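One contact in two related proteins. Structure 1 is cellobiose 2-epimerase from Caldibacillus thermoamylovorans, which probably catalyses the reversible epimerisation of cellobiose at C2 of its reducing-end glucose, giving glucosyl-mannose: PDB 5ZHB (chain A, 1.85 Å), residues 114-119 and 186-191. Structure 2 is cellobiose 2-epimerase from Spirochaeta thermophila: PDB 5ZIG (chain B, 2.05 Å), residues 122-127 and 194-199. One frame, after least-squares fit of the local backbone (RMSD 0.20 Å); residues are numbered along the deposited sequences.

Structure 1 (5ZHB); sequences QAFGVY and HLHVLE.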
loop_
_atom_site.group_PDB
_atom_site.type_symbol
_atom_site.label_atom_id
_atom_site.label_comp_id
_atom_site.label_asym_id
_atom_site.label_seq_id
_atom_site.Cartn_x
_atom_site.Cartn_y
_atom_site.Cartn_z
ATOM N N GLN A 114 -4.286 -11.240 1.843
ATOM C CA GLN A 114 -4.769 -11.477 3.197
ATOM C C GLN A 114 -4.285 -10.349 4.112
ATOM O O GLN A 114 -5.035 -9.863 4.949
ATOM C CB GLN A 114 -4.381 -12.847 3.757
ATOM C CG GLN A 114 -4.603 -14.026 2.814
ATOM C CD GLN A 114 -5.928 -14.010 2.077
ATOM O OE1 GLN A 114 -6.995 -13.860 2.677
ATOM N NE2 GLN A 114 -5.879 -14.153 0.767
ATOM N N ALA A 115 -3.042 -9.913 3.908
ATOM C CA ALA A 115 -2.492 -8.774 4.652
ATOM C C ALA A 115 -3.337 -7.513 4.470
ATOM O O ALA A 115 -3.737 -6.871 5.457
ATOM C CB ALA A 115 -1.039 -8.536 4.258
ATOM N N PHE A 116 -3.602 -7.150 3.210
ATOM C CA PHE A 116 -4.455 -6.009 2.918
ATOM C C PHE A 116 -5.821 -6.149 3.604
ATOM O O PHE A 116 -6.363 -5.155 4.034
ATOM C CB PHE A 116 -4.530 -5.723 1.412
ATOM C CG PHE A 116 -3.532 -4.612 1.080
ATOM C CD1 PHE A 116 -3.774 -3.317 1.492
ATOM C CD2 PHE A 116 -2.322 -4.888 0.462
ATOM C CE1 PHE A 116 -2.839 -2.303 1.297
ATOM C CE2 PHE A 116 -1.377 -3.875 0.264
ATOM C CZ PHE A 116 -1.638 -2.592 0.678
ATOM N N GLY A 117 -6.358 -7.362 3.726
ATOM C CA GLY A 117 -7.612 -7.587 4.446
ATOM C C GLY A 117 -7.520 -7.188 5.912
ATOM O O GLY A 117 -8.351 -6.420 6.415
ATOM N N VAL A 118 -6.442 -7.637 6.559
ATOM C CA VAL A 118 -6.200 -7.277 7.952
ATOM C C VAL A 118 -6.097 -5.773 8.113
ATOM O O VAL A 118 -6.732 -5.183 9.003
ATOM C CB VAL A 118 -4.935 -7.979 8.460
ATOM C CG1 VAL A 118 -4.464 -7.421 9.797
ATOM C CG2 VAL A 118 -5.153 -9.478 8.497
ATOM N N TYR A 119 -5.312 -5.137 7.222
ATOM C CA TYR A 119 -5.115 -3.694 7.283
ATOM C C TYR A 119 -6.447 -2.947 7.171
ATOM O O TYR A 119 -6.693 -1.992 7.913
ATOM C CB TYR A 119 -4.190 -3.292 6.132
ATOM C CG TYR A 119 -3.686 -1.851 6.150
ATOM C CD1 TYR A 119 -3.095 -1.293 7.280
ATOM C CD2 TYR A 119 -3.765 -1.066 5.024
ATOM C CE1 TYR A 119 -2.585 -0.008 7.282
ATOM C CE2 TYR A 119 -3.291 0.239 5.014
ATOM C CZ TYR A 119 -2.679 0.767 6.142
ATOM O OH TYR A 119 -2.204 2.048 6.082
ATOM N N HIS A 186 6.321 -8.959 2.611
ATOM C CA HIS A 186 6.746 -8.682 3.971
ATOM C C HIS A 186 6.364 -7.263 4.393
ATOM O O HIS A 186 5.944 -7.039 5.533
ATOM C CB HIS A 186 8.246 -9.008 4.088
ATOM C CG HIS A 186 8.460 -10.494 4.111
ATOM N ND1 HIS A 186 8.507 -11.252 2.959
ATOM C CD2 HIS A 186 8.596 -11.366 5.154
ATOM C CE1 HIS A 186 8.663 -12.541 3.298
ATOM N NE2 HIS A 186 8.722 -12.641 4.626
ATOM N N LEU A 187 6.468 -6.301 3.464
ATOM C CA LEU A 187 6.162 -4.913 3.819
ATOM C C LEU A 187 4.698 -4.793 4.233
ATOM O O LEU A 187 4.369 -4.168 5.260
ATOM C CB LEU A 187 6.512 -3.987 2.646
ATOM C CG LEU A 187 6.211 -2.490 2.831
ATOM C CD1 LEU A 187 6.885 -1.953 4.061
ATOM C CD2 LEU A 187 6.611 -1.678 1.627
ATOM N N HIS A 188 3.804 -5.350 3.389
ATOM C CA HIS A 188 2.364 -5.208 3.614
ATOM C C HIS A 188 1.887 -6.093 4.765
ATOM O O HIS A 188 0.912 -5.741 5.425
ATOM C CB HIS A 188 1.587 -5.257 2.293
ATOM C CG HIS A 188 1.989 -4.103 1.447
ATOM N ND1 HIS A 188 1.614 -2.807 1.752
ATOM C CD2 HIS A 188 2.838 -4.000 0.424
ATOM C CE1 HIS A 188 2.180 -1.989 0.870
ATOM N NE2 HIS A 188 2.928 -2.677 0.081
ATOM N N VAL A 189 2.581 -7.197 5.060
ATOM C CA VAL A 189 2.280 -7.904 6.289
ATOM C C VAL A 189 2.608 -6.991 7.474
ATOM O O VAL A 189 1.810 -6.858 8.393
ATOM C CB VAL A 189 2.977 -9.271 6.385
ATOM C CG1 VAL A 189 2.804 -9.902 7.769
ATOM C CG2 VAL A 189 2.461 -10.200 5.298
ATOM N N LEU A 190 3.792 -6.367 7.464
ATOM C CA LEU A 190 4.165 -5.455 8.551
ATOM C C LEU A 190 3.166 -4.303 8.689
ATOM O O LEU A 190 2.723 -3.970 9.785
ATOM C CB LEU A 190 5.590 -4.972 8.293
ATOM C CG LEU A 190 6.147 -3.952 9.290
ATOM C CD1 LEU A 190 6.209 -4.487 10.712
ATOM C CD2 LEU A 190 7.524 -3.602 8.828
ATOM N N GLU A 191 2.776 -3.705 7.564
ATOM C CA GLU A 191 1.822 -2.606 7.549
ATOM C C GLU A 191 0.518 -3.052 8.215
ATOM O O GLU A 191 -0.032 -2.354 9.042
ATOM C CB GLU A 191 1.623 -2.222 6.082
ATOM C CG GLU A 191 0.488 -1.250 5.789
ATOM C CD GLU A 191 0.295 -1.108 4.287
ATOM O OE1 GLU A 191 0.095 -2.146 3.622
ATOM O OE2 GLU A 191 0.406 0.007 3.778
#
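Glu191 lies between Phe116 and Tyr119, joining helices 111-128 and 183-199, as would neighbouring inner helices of an (α/α)6 barrel, the fold of the N-acylglucosamine 2-epimerase family; the axes of segments 114-119 and 186-191 run 21° apart. This is the tight part. With CG anti to the backbone N (chi1 170°) and an extended chain, Glu191 places CG over one face of the Tyr119 ring, 3.6 Å from CE1. Its OE1 accepts a hydrogen bond from His188 ND1 (2.5 Å) and lies 3.4 Å from Phe116 CZ. OE2 makes a salt bridge to Arg379 and a hydrogen bond with Tyr375 OH. Phe116 CZ also meets His188 ND1 at 3.4 Å, the ring planes inclined by 32°. The backbones come closest at Ala115 and Val189 (CA to CA 5.1 Å), yet side-chain contact there is thin, though buried: Ala115 CB meets Val189 CG2 at 4.0 Å, without a polar bond.

Comparison
Val189(A) against Ile197(B) is the exchange that lies in the contact. The CB atoms coincide within the error; after superposition CG1 of Val189(A) falls 0.3 Å from CG2 of Ile197(B), and CG2 of Val189(A) lies 0.4 Å from CG1 of Ile197(B). The longer side chain thus reuses both branch positions, and the touch on Ala115(A) / Ala123(B) is kept. At Gly117(A) against Ala125(B), the alanine CB has no counterpart; it adds a contact to Asn122(B) O (3.5 Å) within its own helix and leaves the other segment untouched. In Gln114(A) against Asn122(B), CD of Gln114(A) and ND2 of Asn122(B) are 0.9 Å apart, so the shorter side chain fills nearly the same place. The CA atoms that can be compared coincide within the error. Tyr119(A), His188(A), Glu191(A) and their counterparts keep their place, as does the hydrogen bond from His188(A) ND1 to Glu191(A) OE1, matched by His196(B) ND1 to Glu199(B) OE1, while a 1,2-ethanediol touches Tyr127(B) in structure 2 alone.

Structure 2 (5ZIG); sequences NAFAVY and HLHILE. With EDO (1,2-ethanediol), chain C.
Phe124 and Tyr127 hold Glu199 between them in the tight part of this buried contact, where the axes of segments 122-127 and 194-199 run 18° apart. CG of Glu199, anti to the backbone N (chi1 165°) on an extended chain, sits over one face of the Tyr127 ring, 3.8 Å from CE1. OE1 accepts a hydrogen bond from His196 ND1 (2.7 Å) and lies 3.5 Å from Phe124 CZ, while OE2 makes a salt bridge to Arg388 and a hydrogen bond with Tyr384 OH. Phe124 CZ also meets His196 ND1 at 3.4 Å, the ring planes inclined by 30°. The backbones come closest at Ala123 and Ile197 (CA to CA 5.2 Å), but side-chain contact is thin: Ala123 CB meets Ile197 CG1 at 3.8 Å, without a polar bond. Within one helix, Ala125 CB packs on Asn122 O (3.5 Å). A 1,2-ethanediol, probably from the crystallisation liquor, shares a hydrogen bond between its O2 and Tyr127 OH (2.7 Å).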
loop_
_atom_site.group_PDB
_atom_site.type_symbol
_atom_site.label_atom_id
_atom_site.label_comp_id
_atom_site.label_asym_id
_atom_site.label_seq_id
_atom_site.Cartn_x
_atom_site.Cartn_y
_atom_site.Cartn_z
ATOM N N ASN B 122 -4.272 -11.125 1.748
ATOM C CA ASN B 122 -4.820 -11.369 3.074
ATOM C C ASN B 122 -4.289 -10.357 4.094
ATOM O O ASN B 122 -5.018 -9.981 5.026
ATOM C CB ASN B 122 -4.517 -12.813 3.488
ATOM C CG ASN B 122 -5.465 -13.810 2.825
ATOM O OD1 ASN B 122 -6.483 -14.176 3.400
ATOM N ND2 ASN B 122 -5.158 -14.210 1.602
ATOM N N ALA B 123 -3.039 -9.899 3.931
ATOM C CA ALA B 123 -2.527 -8.784 4.743
ATOM C C ALA B 123 -3.400 -7.548 4.584
ATOM O O ALA B 123 -3.915 -7.007 5.568
ATOM C CB ALA B 123 -1.084 -8.440 4.358
ATOM N N PHE B 124 -3.573 -7.081 3.341
ATOM C CA PHE B 124 -4.406 -5.905 3.105
ATOM C C PHE B 124 -5.800 -6.067 3.699
ATOM O O PHE B 124 -6.375 -5.097 4.191
ATOM C CB PHE B 124 -4.505 -5.604 1.602
ATOM C CG PHE B 124 -3.564 -4.529 1.148
ATOM C CD1 PHE B 124 -3.857 -3.193 1.375
ATOM C CD2 PHE B 124 -2.354 -4.857 0.561
ATOM C CE1 PHE B 124 -2.958 -2.176 0.989
ATOM C CE2 PHE B 124 -1.449 -3.862 0.186
ATOM C CZ PHE B 124 -1.761 -2.513 0.392
ATOM N N ALA B 125 -6.354 -7.282 3.686
ATOM C CA ALA B 125 -7.656 -7.488 4.306
ATOM C C ALA B 125 -7.586 -7.197 5.799
ATOM O O ALA B 125 -8.473 -6.546 6.357
ATOM C CB ALA B 125 -8.159 -8.922 4.058
ATOM N N VAL B 126 -6.551 -7.692 6.469
ATOM C CA VAL B 126 -6.414 -7.406 7.893
ATOM C C VAL B 126 -6.317 -5.896 8.106
ATOM O O VAL B 126 -7.098 -5.307 8.864
ATOM C CB VAL B 126 -5.204 -8.160 8.474
ATOM C CG1 VAL B 126 -4.778 -7.573 9.853
ATOM C CG2 VAL B 126 -5.508 -9.658 8.568
ATOM N N TYR B 127 -5.399 -5.253 7.373
ATOM C CA TYR B 127 -5.229 -3.790 7.389
ATOM C C TYR B 127 -6.562 -3.060 7.256
ATOM O O TYR B 127 -6.910 -2.215 8.086
ATOM C CB TYR B 127 -4.279 -3.405 6.246
ATOM C CG TYR B 127 -3.822 -1.951 6.136
ATOM C CD1 TYR B 127 -3.195 -1.298 7.193
ATOM C CD2 TYR B 127 -3.969 -1.253 4.925
ATOM C CE1 TYR B 127 -2.737 0.064 7.051
ATOM C CE2 TYR B 127 -3.520 0.043 4.775
ATOM C CZ TYR B 127 -2.907 0.705 5.835
ATOM O OH TYR B 127 -2.499 2.019 5.654
ATOM N N HIS B 194 6.293 -9.057 2.476
ATOM C CA HIS B 194 6.710 -8.865 3.860
ATOM C C HIS B 194 6.409 -7.451 4.338
ATOM O O HIS B 194 5.969 -7.260 5.479
ATOM C CB HIS B 194 8.187 -9.212 4.020
ATOM C CG HIS B 194 8.422 -10.684 4.146
ATOM N ND1 HIS B 194 8.509 -11.513 3.050
ATOM C CD2 HIS B 194 8.505 -11.486 5.232
ATOM C CE1 HIS B 194 8.688 -12.756 3.456
ATOM N NE2 HIS B 194 8.685 -12.770 4.775
ATOM N N LEU B 195 6.591 -6.455 3.460
ATOM C CA LEU B 195 6.352 -5.071 3.863
ATOM C C LEU B 195 4.884 -4.850 4.167
ATOM O O LEU B 195 4.527 -4.139 5.111
ATOM C CB LEU B 195 6.819 -4.103 2.770
ATOM C CG LEU B 195 6.570 -2.604 3.023
ATOM C CD1 LEU B 195 7.473 -2.172 4.146
ATOM C CD2 LEU B 195 6.847 -1.728 1.803
ATOM N N HIS B 196 3.989 -5.431 3.380
ATOM C CA HIS B 196 2.595 -5.113 3.642
ATOM C C HIS B 196 2.016 -5.940 4.774
ATOM O O HIS B 196 0.999 -5.547 5.359
ATOM C CB HIS B 196 1.802 -5.217 2.339
ATOM C CG HIS B 196 2.091 -4.070 1.419
ATOM N ND1 HIS B 196 1.462 -2.847 1.541
ATOM C CD2 HIS B 196 2.988 -3.933 0.412
ATOM C CE1 HIS B 196 1.929 -2.023 0.621
ATOM N NE2 HIS B 196 2.864 -2.652 -0.068
ATOM N N ILE B 197 2.672 -7.033 5.144
ATOM C CA ILE B 197 2.265 -7.708 6.368
ATOM C C ILE B 197 2.639 -6.860 7.573
ATOM O O ILE B 197 1.837 -6.660 8.496
ATOM C CB ILE B 197 2.882 -9.111 6.452
ATOM C CG1 ILE B 197 2.187 -10.045 5.462
ATOM C CG2 ILE B 197 2.718 -9.651 7.869
ATOM C CD1 ILE B 197 3.098 -11.143 4.920
ATOM N N LEU B 198 3.861 -6.334 7.578
ATOM C CA LEU B 198 4.230 -5.359 8.595
ATOM C C LEU B 198 3.202 -4.235 8.650
ATOM O O LEU B 198 2.712 -3.869 9.727
ATOM C CB LEU B 198 5.631 -4.822 8.299
ATOM C CG LEU B 198 6.096 -3.681 9.193
ATOM C CD1 LEU B 198 6.456 -4.177 10.586
ATOM C CD2 LEU B 198 7.267 -2.929 8.556
ATOM N N GLU B 199 2.816 -3.721 7.475
ATOM C CA GLU B 199 1.902 -2.584 7.414
ATOM C C GLU B 199 0.580 -2.907 8.088
ATOM O O GLU B 199 0.077 -2.130 8.918
ATOM C CB GLU B 199 1.697 -2.174 5.953
ATOM C CG GLU B 199 0.516 -1.261 5.679
ATOM C CD GLU B 199 0.245 -1.120 4.186
ATOM O OE1 GLU B 199 -0.169 -2.108 3.536
ATOM O OE2 GLU B 199 0.479 -0.026 3.650
HETATM C C1 EDO C . -0.781 4.573 8.280
HETATM O O1 EDO C . -2.072 3.979 8.464
HETATM C C2 EDO C . 0.234 3.474 8.012
HETATM O O2 EDO C . -0.468 2.382 7.412
#